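Local coordinates for protein amidase (Bacillus anthracis, PDB 5EWQ) that probably hydrolyses carboxamides to carboxylic acids and ammonia, as a member of the amidase signature family of serine hydrolases, at residues 391-396 / 406-411; 357-362 / 455-460; 43-48 / 65-70; 83-88 / 212-217; 326-331 / 449-454. All blocks are in the same frame, centred on the assembly; numbering follows the deposited sequence.

Contact 1: residues 391-396 / 406-411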
# COMPACT_ATOMS: atom_id res chain seq x y z
N ALA A 391 27.82 -7.78 -2.23
CA ALA A 391 28.77 -8.83 -1.91
C ALA A 391 28.09 -9.97 -1.15
O ALA A 391 28.45 -11.13 -1.31
CB ALA A 391 29.93 -8.27 -1.10
N PHE A 392 27.11 -9.61 -0.33
CA PHE A 392 26.37 -10.59 0.46
C PHE A 392 25.52 -11.50 -0.42
O PHE A 392 25.49 -12.72 -0.23
CB PHE A 392 25.48 -9.88 1.49
CG PHE A 392 24.68 -10.82 2.35
CD1 PHE A 392 25.22 -11.35 3.51
CD2 PHE A 392 23.38 -11.15 2.01
CE1 PHE A 392 24.49 -12.21 4.30
CE2 PHE A 392 22.64 -12.01 2.80
CZ PHE A 392 23.20 -12.54 3.95
N ASN A 393 24.84 -10.90 -1.39
CA ASN A 393 23.97 -11.65 -2.29
C ASN A 393 24.74 -12.62 -3.18
O ASN A 393 24.24 -13.68 -3.53
CB ASN A 393 23.15 -10.68 -3.16
CG ASN A 393 22.16 -9.87 -2.35
OD1 ASN A 393 21.69 -10.31 -1.30
ND2 ASN A 393 21.83 -8.68 -2.85
N LYS A 394 25.96 -12.23 -3.55
CA LYS A 394 26.80 -13.04 -4.43
C LYS A 394 27.16 -14.39 -3.82
O LYS A 394 27.39 -15.36 -4.54
CB LYS A 394 28.08 -12.28 -4.78
CG LYS A 394 27.92 -11.23 -5.87
CD LYS A 394 29.22 -10.47 -6.07
CE LYS A 394 29.28 -9.78 -7.43
NZ LYS A 394 28.23 -8.74 -7.59
N ARG A 395 27.21 -14.46 -2.49
CA ARG A 395 27.67 -15.66 -1.80
C ARG A 395 26.65 -16.80 -1.85
O ARG A 395 26.98 -17.94 -1.54
CB ARG A 395 28.03 -15.33 -0.35
CG ARG A 395 29.15 -14.31 -0.22
CD ARG A 395 29.52 -14.06 1.24
NE ARG A 395 30.53 -13.02 1.38
CZ ARG A 395 31.84 -13.24 1.41
NH1 ARG A 395 32.68 -12.23 1.55
NH2 ARG A 395 32.30 -14.48 1.31
N ASP A 396 25.42 -16.47 -2.23
CA ASP A 396 24.38 -17.48 -2.42
C ASP A 396 23.33 -16.94 -3.38
O ASP A 396 22.21 -16.60 -2.99
CB ASP A 396 23.75 -17.87 -1.08
CG ASP A 396 22.94 -19.15 -1.17
OD1 ASP A 396 23.11 -19.89 -2.16
OD2 ASP A 396 22.14 -19.41 -0.25
N THR A 406 20.79 -6.43 -10.80
CA THR A 406 21.34 -5.48 -11.76
C THR A 406 21.07 -4.02 -11.39
O THR A 406 21.91 -3.15 -11.59
CB THR A 406 20.78 -5.74 -13.18
OG1 THR A 406 20.92 -7.13 -13.50
CG2 THR A 406 21.53 -4.90 -14.21
N LEU A 407 19.88 -3.76 -10.84
CA LEU A 407 19.47 -2.40 -10.53
C LEU A 407 20.27 -1.77 -9.39
O LEU A 407 20.69 -0.62 -9.48
CB LEU A 407 17.98 -2.36 -10.20
CG LEU A 407 17.04 -2.33 -11.41
CD1 LEU A 407 15.60 -2.50 -10.99
CD2 LEU A 407 17.23 -1.04 -12.18
N ILE A 408 20.48 -2.53 -8.32
CA ILE A 408 21.23 -2.01 -7.17
C ILE A 408 22.72 -1.98 -7.48
O ILE A 408 23.48 -1.26 -6.84
CB ILE A 408 20.97 -2.83 -5.89
CG1 ILE A 408 21.58 -4.23 -6.01
CG2 ILE A 408 19.48 -2.91 -5.60
CD1 ILE A 408 21.40 -5.07 -4.77
N GLU A 409 23.13 -2.78 -8.46
CA GLU A 409 24.51 -2.75 -8.93
C GLU A 409 24.76 -1.49 -9.76
O GLU A 409 25.82 -0.88 -9.68
CB GLU A 409 24.84 -4.00 -9.75
CG GLU A 409 25.14 -5.23 -8.92
CD GLU A 409 25.39 -6.46 -9.77
OE1 GLU A 409 24.86 -6.52 -10.90
OE2 GLU A 409 26.12 -7.36 -9.31
N ALA A 410 23.76 -1.11 -10.55
CA ALA A 410 23.84 0.08 -11.38
C ALA A 410 23.84 1.35 -10.53
O ALA A 410 24.50 2.33 -10.86
CB ALA A 410 22.70 0.11 -12.38
N SER A 411 23.09 1.31 -9.43
CA SER A 411 23.00 2.45 -8.53
C SER A 411 24.30 2.66 -7.77
O SER A 411 24.67 3.79 -7.45
CB SER A 411 21.84 2.27 -7.55
OG SER A 411 21.71 3.39 -6.69

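Contact 2: residues 357-362 / 455-460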
# COMPACT_ATOMS: atom_id res chain seq x y z
N VAL A 357 9.87 14.44 -17.91
CA VAL A 357 9.63 13.92 -16.57
C VAL A 357 10.38 12.60 -16.37
O VAL A 357 9.91 11.54 -16.77
CB VAL A 357 8.13 13.71 -16.30
CG1 VAL A 357 7.90 13.25 -14.87
CG2 VAL A 357 7.36 14.99 -16.59
N ASP A 358 11.55 12.69 -15.75
CA ASP A 358 12.40 11.52 -15.55
C ASP A 358 12.02 10.75 -14.29
O ASP A 358 11.51 11.33 -13.33
CB ASP A 358 13.87 11.94 -15.48
CG ASP A 358 14.81 10.77 -15.25
OD1 ASP A 358 15.27 10.17 -16.24
OD2 ASP A 358 15.08 10.45 -14.07
N ASN A 359 12.26 9.45 -14.30
CA ASN A 359 11.97 8.60 -13.15
C ASN A 359 13.14 7.69 -12.80
O ASN A 359 13.49 7.54 -11.62
CB ASN A 359 10.72 7.75 -13.44
CG ASN A 359 10.22 7.02 -12.21
OD1 ASN A 359 10.39 7.49 -11.08
ND2 ASN A 359 9.61 5.86 -12.42
N LEU A 360 13.75 7.10 -13.82
CA LEU A 360 14.82 6.12 -13.62
C LEU A 360 16.10 6.73 -13.06
O LEU A 360 16.67 6.22 -12.09
CB LEU A 360 15.12 5.39 -14.93
CG LEU A 360 13.95 4.64 -15.56
CD1 LEU A 360 14.40 3.86 -16.79
CD2 LEU A 360 13.29 3.71 -14.55
N GLN A 361 16.57 7.81 -13.69
CA GLN A 361 17.80 8.47 -13.26
C GLN A 361 17.66 9.04 -11.85
O GLN A 361 18.63 9.09 -11.09
CB GLN A 361 18.18 9.59 -14.23
CG GLN A 361 18.60 9.09 -15.61
CD GLN A 361 19.04 10.22 -16.52
OE1 GLN A 361 18.91 11.40 -16.18
NE2 GLN A 361 19.56 9.87 -17.69
N THR A 362 16.44 9.45 -11.50
CA THR A 362 16.14 9.94 -10.16
C THR A 362 16.34 8.81 -9.15
O THR A 362 16.76 9.05 -8.01
CB THR A 362 14.70 10.48 -10.07
OG1 THR A 362 14.50 11.47 -11.09
CG2 THR A 362 14.45 11.10 -8.70
N GLU A 455 -1.09 6.02 -15.95
CA GLU A 455 -0.64 7.41 -15.83
C GLU A 455 -0.30 7.77 -14.39
O GLU A 455 -1.02 8.54 -13.75
CB GLU A 455 -1.70 8.37 -16.37
CG GLU A 455 -2.11 8.12 -17.82
CD GLU A 455 -0.97 8.33 -18.80
OE1 GLU A 455 -0.10 9.18 -18.52
OE2 GLU A 455 -0.95 7.65 -19.84
N VAL A 456 0.81 7.23 -13.88
CA VAL A 456 1.21 7.48 -12.50
C VAL A 456 2.47 8.34 -12.43
O VAL A 456 2.72 9.02 -11.44
CB VAL A 456 1.46 6.16 -11.74
CG1 VAL A 456 1.60 6.42 -10.25
CG2 VAL A 456 0.32 5.20 -12.00
N LEU A 457 3.26 8.31 -13.51
CA LEU A 457 4.54 9.01 -13.57
C LEU A 457 4.44 10.49 -13.20
O LEU A 457 5.25 11.00 -12.44
CB LEU A 457 5.14 8.87 -14.97
CG LEU A 457 6.43 9.66 -15.23
CD1 LEU A 457 7.52 9.24 -14.26
CD2 LEU A 457 6.89 9.47 -16.67
N LEU A 458 3.43 11.17 -13.74
CA LEU A 458 3.28 12.61 -13.54
C LEU A 458 2.80 12.96 -12.14
O LEU A 458 3.36 13.84 -11.48
CB LEU A 458 2.32 13.19 -14.58
CG LEU A 458 2.69 12.92 -16.04
CD1 LEU A 458 1.71 13.61 -16.97
CD2 LEU A 458 4.11 13.36 -16.33
N SER A 459 1.77 12.27 -11.67
CA SER A 459 1.17 12.56 -10.38
C SER A 459 2.09 12.22 -9.21
O SER A 459 2.00 12.82 -8.14
CB SER A 459 -0.16 11.81 -10.22
OG SER A 459 0.02 10.42 -10.38
N ALA A 460 2.99 11.26 -9.43
CA ALA A 460 3.92 10.84 -8.39
C ALA A 460 5.04 11.87 -8.22
O ALA A 460 5.41 12.22 -7.10
CB ALA A 460 4.51 9.48 -8.72

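Contact 3: residues 43-48 / 65-70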
# COMPACT_ATOMS: atom_id res chain seq x y z
N LYS A 43 -17.30 -15.81 9.57
CA LYS A 43 -18.28 -15.52 8.53
C LYS A 43 -18.92 -14.15 8.72
O LYS A 43 -19.47 -13.58 7.78
CB LYS A 43 -19.37 -16.60 8.51
CG LYS A 43 -18.86 -18.00 8.23
CD LYS A 43 -20.00 -19.01 8.20
N GLU A 44 -18.83 -13.62 9.94
CA GLU A 44 -19.43 -12.33 10.26
C GLU A 44 -18.41 -11.20 10.16
O GLU A 44 -18.77 -10.03 10.09
CB GLU A 44 -20.04 -12.37 11.67
CG GLU A 44 -21.18 -11.39 11.88
CD GLU A 44 -22.49 -11.89 11.30
OE1 GLU A 44 -22.56 -13.07 10.90
OE2 GLU A 44 -23.46 -11.10 11.26
N VAL A 45 -17.13 -11.57 10.13
CA VAL A 45 -16.05 -10.59 10.10
C VAL A 45 -15.56 -10.33 8.67
O VAL A 45 -15.28 -9.18 8.30
CB VAL A 45 -14.86 -11.04 10.98
CG1 VAL A 45 -13.58 -10.31 10.60
CG2 VAL A 45 -15.19 -10.83 12.45
N VAL A 46 -15.47 -11.39 7.87
CA VAL A 46 -15.00 -11.29 6.49
C VAL A 46 -15.83 -10.29 5.68
O VAL A 46 -17.06 -10.32 5.71
CB VAL A 46 -15.03 -12.67 5.80
CG1 VAL A 46 -14.83 -12.52 4.29
CG2 VAL A 46 -13.97 -13.58 6.39
N ASN A 47 -15.13 -9.40 4.98
CA ASN A 47 -15.72 -8.39 4.10
C ASN A 47 -16.54 -7.34 4.86
O ASN A 47 -17.30 -6.58 4.26
CB ASN A 47 -16.59 -9.05 3.03
CG ASN A 47 -16.80 -8.17 1.81
OD1 ASN A 47 -15.94 -7.35 1.47
ND2 ASN A 47 -17.95 -8.32 1.16
N ALA A 48 -16.36 -7.29 6.18
CA ALA A 48 -17.02 -6.27 6.99
C ALA A 48 -16.11 -5.06 7.17
O ALA A 48 -14.91 -5.21 7.39
CB ALA A 48 -17.44 -6.84 8.34
N GLU A 65 -9.72 -9.61 20.76
CA GLU A 65 -8.97 -10.86 20.84
C GLU A 65 -9.50 -11.87 19.82
O GLU A 65 -8.73 -12.57 19.17
CB GLU A 65 -9.04 -11.44 22.25
CG GLU A 65 -8.25 -12.73 22.43
CD GLU A 65 -8.37 -13.30 23.83
OE1 GLU A 65 -7.77 -14.36 24.09
OE2 GLU A 65 -9.07 -12.68 24.66
N GLU A 66 -10.82 -11.93 19.69
CA GLU A 66 -11.46 -12.80 18.72
C GLU A 66 -11.16 -12.35 17.30
O GLU A 66 -10.91 -13.16 16.41
CB GLU A 66 -12.97 -12.86 18.95
CG GLU A 66 -13.39 -13.60 20.20
CD GLU A 66 -14.89 -13.56 20.42
OE1 GLU A 66 -15.42 -12.47 20.72
OE2 GLU A 66 -15.54 -14.62 20.28
N LEU A 67 -11.19 -11.03 17.09
CA LEU A 67 -10.92 -10.45 15.78
C LEU A 67 -9.51 -10.78 15.31
O LEU A 67 -9.30 -11.11 14.14
CB LEU A 67 -11.13 -8.93 15.82
CG LEU A 67 -10.89 -8.18 14.51
CD1 LEU A 67 -11.86 -8.65 13.44
CD2 LEU A 67 -11.02 -6.68 14.73
N THR A 68 -8.55 -10.68 16.22
CA THR A 68 -7.16 -10.99 15.91
C THR A 68 -6.99 -12.48 15.64
O THR A 68 -6.23 -12.88 14.76
CB THR A 68 -6.22 -10.55 17.05
OG1 THR A 68 -6.40 -9.16 17.31
CG2 THR A 68 -4.77 -10.82 16.69
N SER A 69 -7.71 -13.30 16.41
CA SER A 69 -7.63 -14.75 16.28
C SER A 69 -8.07 -15.22 14.89
O SER A 69 -7.47 -16.13 14.31
CB SER A 69 -8.48 -15.44 17.35
OG SER A 69 -9.86 -15.18 17.15
N ILE A 70 -9.14 -14.61 14.38
CA ILE A 70 -9.67 -14.97 13.07
C ILE A 70 -8.65 -14.70 11.96
O ILE A 70 -8.41 -15.56 11.11
CB ILE A 70 -10.97 -14.20 12.76
CG1 ILE A 70 -12.06 -14.56 13.77
CG2 ILE A 70 -11.44 -14.49 11.34
CD1 ILE A 70 -13.34 -13.79 13.58

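Contact 4: residues 83-88 / 212-217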
# COMPACT_ATOMS: atom_id res chain seq x y z
N ILE A 83 -4.44 -22.35 -0.35
CA ILE A 83 -4.12 -21.66 -1.59
C ILE A 83 -2.73 -21.03 -1.51
O ILE A 83 -2.08 -20.81 -2.53
CB ILE A 83 -5.18 -20.58 -1.93
CG1 ILE A 83 -5.01 -20.07 -3.36
CG2 ILE A 83 -5.14 -19.44 -0.92
CD1 ILE A 83 -5.21 -21.14 -4.42
N THR A 84 -2.28 -20.77 -0.28
CA THR A 84 -0.93 -20.27 -0.00
C THR A 84 -0.59 -19.03 -0.83
O THR A 84 0.23 -19.09 -1.74
CB THR A 84 0.13 -21.36 -0.26
OG1 THR A 84 -0.36 -22.63 0.20
CG2 THR A 84 1.43 -21.03 0.47
N LEU A 85 -1.21 -17.91 -0.49
CA LEU A 85 -0.98 -16.66 -1.21
C LEU A 85 0.40 -16.10 -0.91
O LEU A 85 0.98 -15.39 -1.74
CB LEU A 85 -2.05 -15.63 -0.85
CG LEU A 85 -3.50 -16.05 -1.10
CD1 LEU A 85 -4.46 -14.94 -0.68
CD2 LEU A 85 -3.71 -16.41 -2.56
N ASN A 86 0.93 -16.44 0.26
CA ASN A 86 2.25 -16.00 0.70
C ASN A 86 2.40 -14.48 0.61
O ASN A 86 3.23 -13.98 -0.15
CB ASN A 86 3.34 -16.68 -0.13
CG ASN A 86 4.72 -16.56 0.50
OD1 ASN A 86 4.84 -16.35 1.71
ND2 ASN A 86 5.76 -16.71 -0.31
N SER A 87 1.60 -13.77 1.39
CA SER A 87 1.60 -12.31 1.35
C SER A 87 2.03 -11.71 2.69
O SER A 87 2.12 -10.49 2.83
CB SER A 87 0.22 -11.79 0.97
OG SER A 87 -0.74 -12.14 1.94
N VAL A 88 2.28 -12.57 3.66
CA VAL A 88 2.68 -12.13 4.99
C VAL A 88 4.12 -12.53 5.30
O VAL A 88 4.47 -13.70 5.24
CB VAL A 88 1.75 -12.70 6.08
CG1 VAL A 88 2.20 -12.25 7.46
CG2 VAL A 88 0.32 -12.29 5.82
N VAL A 212 -5.77 -7.29 2.80
CA VAL A 212 -7.10 -6.70 2.91
C VAL A 212 -8.04 -7.31 1.88
O VAL A 212 -9.25 -7.32 2.06
CB VAL A 212 -7.06 -5.17 2.73
CG1 VAL A 212 -6.41 -4.51 3.94
CG2 VAL A 212 -6.34 -4.79 1.45
N ALA A 213 -7.47 -7.84 0.80
CA ALA A 213 -8.27 -8.50 -0.23
C ALA A 213 -8.75 -9.86 0.25
O ALA A 213 -9.90 -10.24 0.01
CB ALA A 213 -7.47 -8.64 -1.51
N ALA A 214 -7.87 -10.59 0.92
CA ALA A 214 -8.19 -11.93 1.41
C ALA A 214 -8.65 -11.91 2.86
O ALA A 214 -8.74 -12.96 3.50
CB ALA A 214 -6.99 -12.85 1.25
N ASP A 215 -8.94 -10.71 3.36
CA ASP A 215 -9.39 -10.51 4.74
C ASP A 215 -8.43 -11.10 5.77
O ASP A 215 -8.85 -11.78 6.70
CB ASP A 215 -10.79 -11.11 4.93
CG ASP A 215 -11.86 -10.35 4.17
OD1 ASP A 215 -12.10 -10.68 2.99
OD2 ASP A 215 -12.47 -9.42 4.75
N PHE A 216 -7.14 -10.82 5.59
CA PHE A 216 -6.14 -11.19 6.58
C PHE A 216 -5.97 -10.04 7.57
O PHE A 216 -5.32 -10.19 8.60
CB PHE A 216 -4.80 -11.52 5.91
CG PHE A 216 -4.85 -12.73 5.01
CD1 PHE A 216 -5.80 -13.72 5.21
CD2 PHE A 216 -3.96 -12.87 3.97
CE1 PHE A 216 -5.84 -14.83 4.39
CE2 PHE A 216 -4.00 -13.97 3.14
CZ PHE A 216 -4.94 -14.96 3.35
N ALA A 217 -6.56 -8.90 7.23
CA ALA A 217 -6.49 -7.70 8.04
C ALA A 217 -7.52 -6.68 7.55
O ALA A 217 -7.85 -6.66 6.37
CB ALA A 217 -5.09 -7.10 7.99

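Contact 5: residues 326-331 / 449-454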
# COMPACT_ATOMS: atom_id res chain seq x y z
N GLU A 326 -10.87 -5.54 -26.34
CA GLU A 326 -12.17 -6.17 -26.12
C GLU A 326 -12.28 -6.74 -24.71
O GLU A 326 -13.38 -6.97 -24.21
CB GLU A 326 -12.42 -7.27 -27.15
N ASN A 327 -11.14 -6.96 -24.07
CA ASN A 327 -11.10 -7.52 -22.73
C ASN A 327 -11.52 -6.51 -21.67
O ASN A 327 -12.27 -6.83 -20.75
CB ASN A 327 -9.69 -8.05 -22.42
CG ASN A 327 -9.72 -9.34 -21.63
OD1 ASN A 327 -10.67 -10.12 -21.71
ND2 ASN A 327 -8.67 -9.58 -20.85
N ARG A 328 -11.03 -5.27 -21.80
CA ARG A 328 -11.33 -4.23 -20.82
C ARG A 328 -12.40 -3.25 -21.32
O ARG A 328 -12.71 -2.27 -20.64
CB ARG A 328 -10.07 -3.45 -20.46
CG ARG A 328 -8.97 -4.27 -19.80
CD ARG A 328 -8.20 -3.43 -18.79
NE ARG A 328 -6.76 -3.60 -18.90
CZ ARG A 328 -5.95 -2.75 -19.52
NH1 ARG A 328 -6.45 -1.66 -20.10
NH2 ARG A 328 -4.65 -2.98 -19.58
N LYS A 329 -12.96 -3.52 -22.49
CA LYS A 329 -13.94 -2.63 -23.10
C LYS A 329 -15.21 -2.51 -22.26
O LYS A 329 -15.78 -1.43 -22.14
CB LYS A 329 -14.30 -3.11 -24.51
N ALA A 330 -15.64 -3.63 -21.69
CA ALA A 330 -16.86 -3.65 -20.88
C ALA A 330 -16.65 -2.96 -19.54
O ALA A 330 -17.55 -2.29 -19.03
CB ALA A 330 -17.32 -5.09 -20.67
N VAL A 331 -15.46 -3.13 -18.96
CA VAL A 331 -15.15 -2.53 -17.67
C VAL A 331 -14.99 -1.01 -17.80
O VAL A 331 -15.52 -0.26 -16.98
CB VAL A 331 -13.86 -3.12 -17.08
CG1 VAL A 331 -13.56 -2.51 -15.72
CG2 VAL A 331 -13.97 -4.63 -16.97
N VAL A 449 -9.32 10.48 -13.66
CA VAL A 449 -9.42 9.04 -13.44
C VAL A 449 -8.66 8.26 -14.52
O VAL A 449 -8.64 8.65 -15.69
CB VAL A 449 -10.90 8.59 -13.40
CG1 VAL A 449 -11.58 8.79 -14.75
CG2 VAL A 449 -11.01 7.13 -12.95
N MSE A 450 -8.03 7.17 -14.12
CA MSE A 450 -7.26 6.34 -15.03
C MSE A 450 -7.58 4.86 -14.84
O MSE A 450 -8.20 4.48 -13.84
CB MSE A 450 -5.76 6.57 -14.84
CG MSE A 450 -5.14 5.67 -13.77
SE MSE A 450 -3.30 6.13 -13.34
CE MSE A 450 -3.65 7.63 -12.15
N ILE A 451 -7.17 4.04 -15.80
CA ILE A 451 -7.30 2.59 -15.66
C ILE A 451 -5.98 2.00 -15.19
O ILE A 451 -4.95 2.16 -15.85
CB ILE A 451 -7.72 1.93 -16.99
CG1 ILE A 451 -9.11 2.41 -17.41
CG2 ILE A 451 -7.70 0.42 -16.85
CD1 ILE A 451 -9.63 1.75 -18.66
N ASN A 452 -6.01 1.31 -14.05
CA ASN A 452 -4.82 0.74 -13.43
C ASN A 452 -3.73 1.78 -13.20
O ASN A 452 -3.99 2.84 -12.63
CB ASN A 452 -4.28 -0.41 -14.28
CG ASN A 452 -5.26 -1.56 -14.41
OD1 ASN A 452 -6.12 -1.75 -13.55
ND2 ASN A 452 -5.14 -2.33 -15.48
N ASN A 453 -2.51 1.48 -13.65
CA ASN A 453 -1.38 2.37 -13.41
C ASN A 453 -0.77 2.94 -14.68
O ASN A 453 0.45 3.07 -14.80
CB ASN A 453 -0.30 1.64 -12.61
CG ASN A 453 0.28 0.46 -13.36
OD1 ASN A 453 -0.40 -0.18 -14.16
ND2 ASN A 453 1.55 0.17 -13.11
N GLU A 454 -1.63 3.31 -15.63
CA GLU A 454 -1.16 3.79 -16.93
C GLU A 454 -0.58 5.21 -16.87
O GLU A 454 0.32 5.55 -17.64
CB GLU A 454 -2.30 3.74 -17.95
CG GLU A 454 -2.79 2.33 -18.25
CD GLU A 454 -4.00 2.32 -19.17
OE1 GLU A 454 -4.45 3.41 -19.59
OE2 GLU A 454 -4.49 1.21 -19.48

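Contact 1: residues 391-396 / 406-411
The carboxamide of Asn393 turns its ND2 corner toward Ile408, whose CD1 lies 4.1 Å from ND2, while its other corner, OD1, sits in plane at the edge of the neighbouring Phe392 ring. Phe392 also takes part in a cation-pi interaction with Arg400, and the ND2 of Asn393 has its hydrogen-bonding partner in Gln405 OE1, just ahead of the second helix. This is a helix-to-helix contact in the helical outer part of the amidase fold, between helix 386-394 and helix 406-412, with the short helix 397-400 in the connection. Ile408 reaches across because CG1 is set between its backbone N and carbonyl carbon (chi1 68°) and CD1 then runs straight on. Its flank is closed by Leu386 and by Phe367 of helix 360-377, so the inner half of the contact is buried. On the exposed side the chemistry changes to charge. The extended chain of Glu409 comes out to meet Lys394, and the two side chains approach obliquely in a salt bridge whose hydrogen bond is weak. Lys394 is stretched along most of its length and kinks at the last torsion (chi4 63°), which leaves NZ 3.1 Å from Glu409 OE2.

Contact 2: residues 357-362 / 455-460
Leu457 pushes into the bend between Val357 and Asn359, one methyl to each. Its CD1 rests on the aliphatic root of Asn359, 3.6 Å from CB. The other methyl, Leu457 CD2, lies 3.7 Å from Val357 O. The isopropyl group of Val357 is shared by two leucines: CG1 comes 3.9 Å from CG of Leu457, the two side chains running antiparallel alongside one another, whereas CG2 is met nearly at a right angle by Leu458, whose CD2 is 3.6 Å from Val357 CG2. Leu457 can reach the bend because its CG stands opposite the backbone N (chi1 175°), throwing both methyls outward from the helix. What meets here are the beginnings of two helices of the amidase fold: 360-377, entered through the loop that carries Val357, and 457-462, which follows strand 447-451 of the large mixed sheet. The loop is held from behind by Asp358, which points away from the leucines. Its OD2 accepts two bonds from Thr362, from the backbone N at 3.1 Å, nearly in line with the C-O bond, and from OG1 on the lone pair facing away from OD1. The backbone N of Asp358 is itself bonded to Ser428 OG of helix 418-437, the helix whose Glu435 and Leu436 also touch Leu458.

Contact 3: residues 43-48 / 65-70
Val45 faces helix 64-79 with both methyls, and each finds its own partner. CG1 touches Leu67, 3.7 Å from CD1, and CG2 touches Ile70, also 3.7 Å from that residue's CD1. Leu67 and Ile70 stand three residues apart, so their ends lie side by side on one flank of the helix and Val45 bears on the pair. Both approaches are oblique, and CD1 of Leu67 is close enough to feel the second methyl too, 4.1 Å from Val45 CG2. Leu67 leaves its backbone at an angle to the contact; with CG trans to the backbone N (chi1 -180°), its CD1 swings back toward the valine. Across the two segments the interaction is thus entirely apolar, and all three residues are buried.

Hydrogen bonds shape the backbone around it. Val45 closes helix 35-45 and starts a type II turn to Ala48, whose N is 3.0 Å from Val45 O. Asn47 takes the left-handed backbone conformation of that turn, and its N is bonded to Asp215 OD2. The helix opposite is tied by Glu66 OE2 to Asn37 ND2 of helix 35-45 and by a salt bridge from Glu65 to Arg100. Around this core, helix 50-58 covers Val45 with Leu53 and Met56, while helix 95-104 packs on Thr68 and Ser69 of helix 64-79.

Contact 4: residues 83-88 / 212-217
Leu85 makes the first touch, sending one methyl into the corner between Ala214 and Phe216. Its CD1 is 3.8 Å from Ala214 CB and 4.0 Å from CE2 of Phe216, arriving at the ring obliquely. Ala214 CB in turn lies over one face of that ring, 3.6 Å above its plane and displaced toward the rim, so the leucine methyl fills the angle between the alanine and the aromatic side chain. Asn86 points away, and Ser87, next but one after the leucine, again faces the ring. Its OG stands at the edge, close to the plane, 3.9 Å from CD2 of Phe216, and is hydrogen-bonded to Asp79 OD1. Val88 then enters the edge strand 88-91 of the large sheet, its N bonded to OD2 of the same aspartate, so one carboxylate at the end of helix 64-79 fixes both residues.

The other segment is where helix 206-213 ends. In the amidase signature family the Gly/Ser-rich stretch leading into this helix carries the bridging serine of the Ser-cisSer-Lys triad, and the nucleophile follows the next strand; the same layout is probable here. The contact packs the far end of that helix, through Phe216, against the loop that leads into strand 88-91.

Everything that meets across the segments is buried and mostly apolar. The one polar atom at the ring, Ser87 OG, has its hydrogen-bonding need met by Asp79, and its place beside the slightly electropositive C-H edge is probably mildly attractive.

Contact 5: residues 326-331 / 449-454
Arg328 and Glu454 form a long salt bridge, the guanidinium and the carboxylate reaching toward each other from the two segments. NH1 is 3.5 Å from OE2 of Glu454, and NH2 stays farther from that same oxygen at 4.2 Å. The two planes are 51° apart, so this is a skewed, one-sided ion pair and not the coplanar, bidentate form in which two N-H groups meet two oxygens. The arginine gets there by a chain that kinks in the middle (chi2 -147°), while Glu454 is extended.

The flat-group contact is with Asn452. Its ND2 lies over one face of the guanidinium, 3.8 Å above the plane and off toward the rim, with the amide turned 78° from it. That amide is positioned through its other end: OD1 accepts a hydrogen bond from the backbone N of Gly481.

Apolar contact comes from the buried Ile451. Its CG2 approaches obliquely to 4.1 Å from Arg328 NH1, and Val480 of the neighbouring strand also touches the arginine.

In the fold, Arg328 belongs to the connection from strand 314-317 to helix 329-341, which leads on to strand 345-347, parallel to and beside the first: a beta-alpha-beta unit at the edge of the large mixed sheet of the amidase fold. Strand 447-451 lies on the other side of 314-317, also parallel to it, so the crossover loop of one strand meets the residues that leave the end of its neighbour.

Contacts 3 and 4 are fully buried and mainly apolar; they lie on the same side of the molecule, joined through the turn of contact 3 and Asp215 of contact 4. Contacts 1, 2 and 5 are only partly buried. Contacts 1 and 5, each with an exposed charged residue, pair a basic side chain with a glutamate beside a buried isoleucine, whereas contact 2 relies on valine and leucine. Contacts 2 and 5 share the run from strand 447-451 into helix 457-462 and touch through Met450, packed on Val456. Contact 1, the farthest from the chain's centre, is nested in sequence within the loops that both 2 and 5 close.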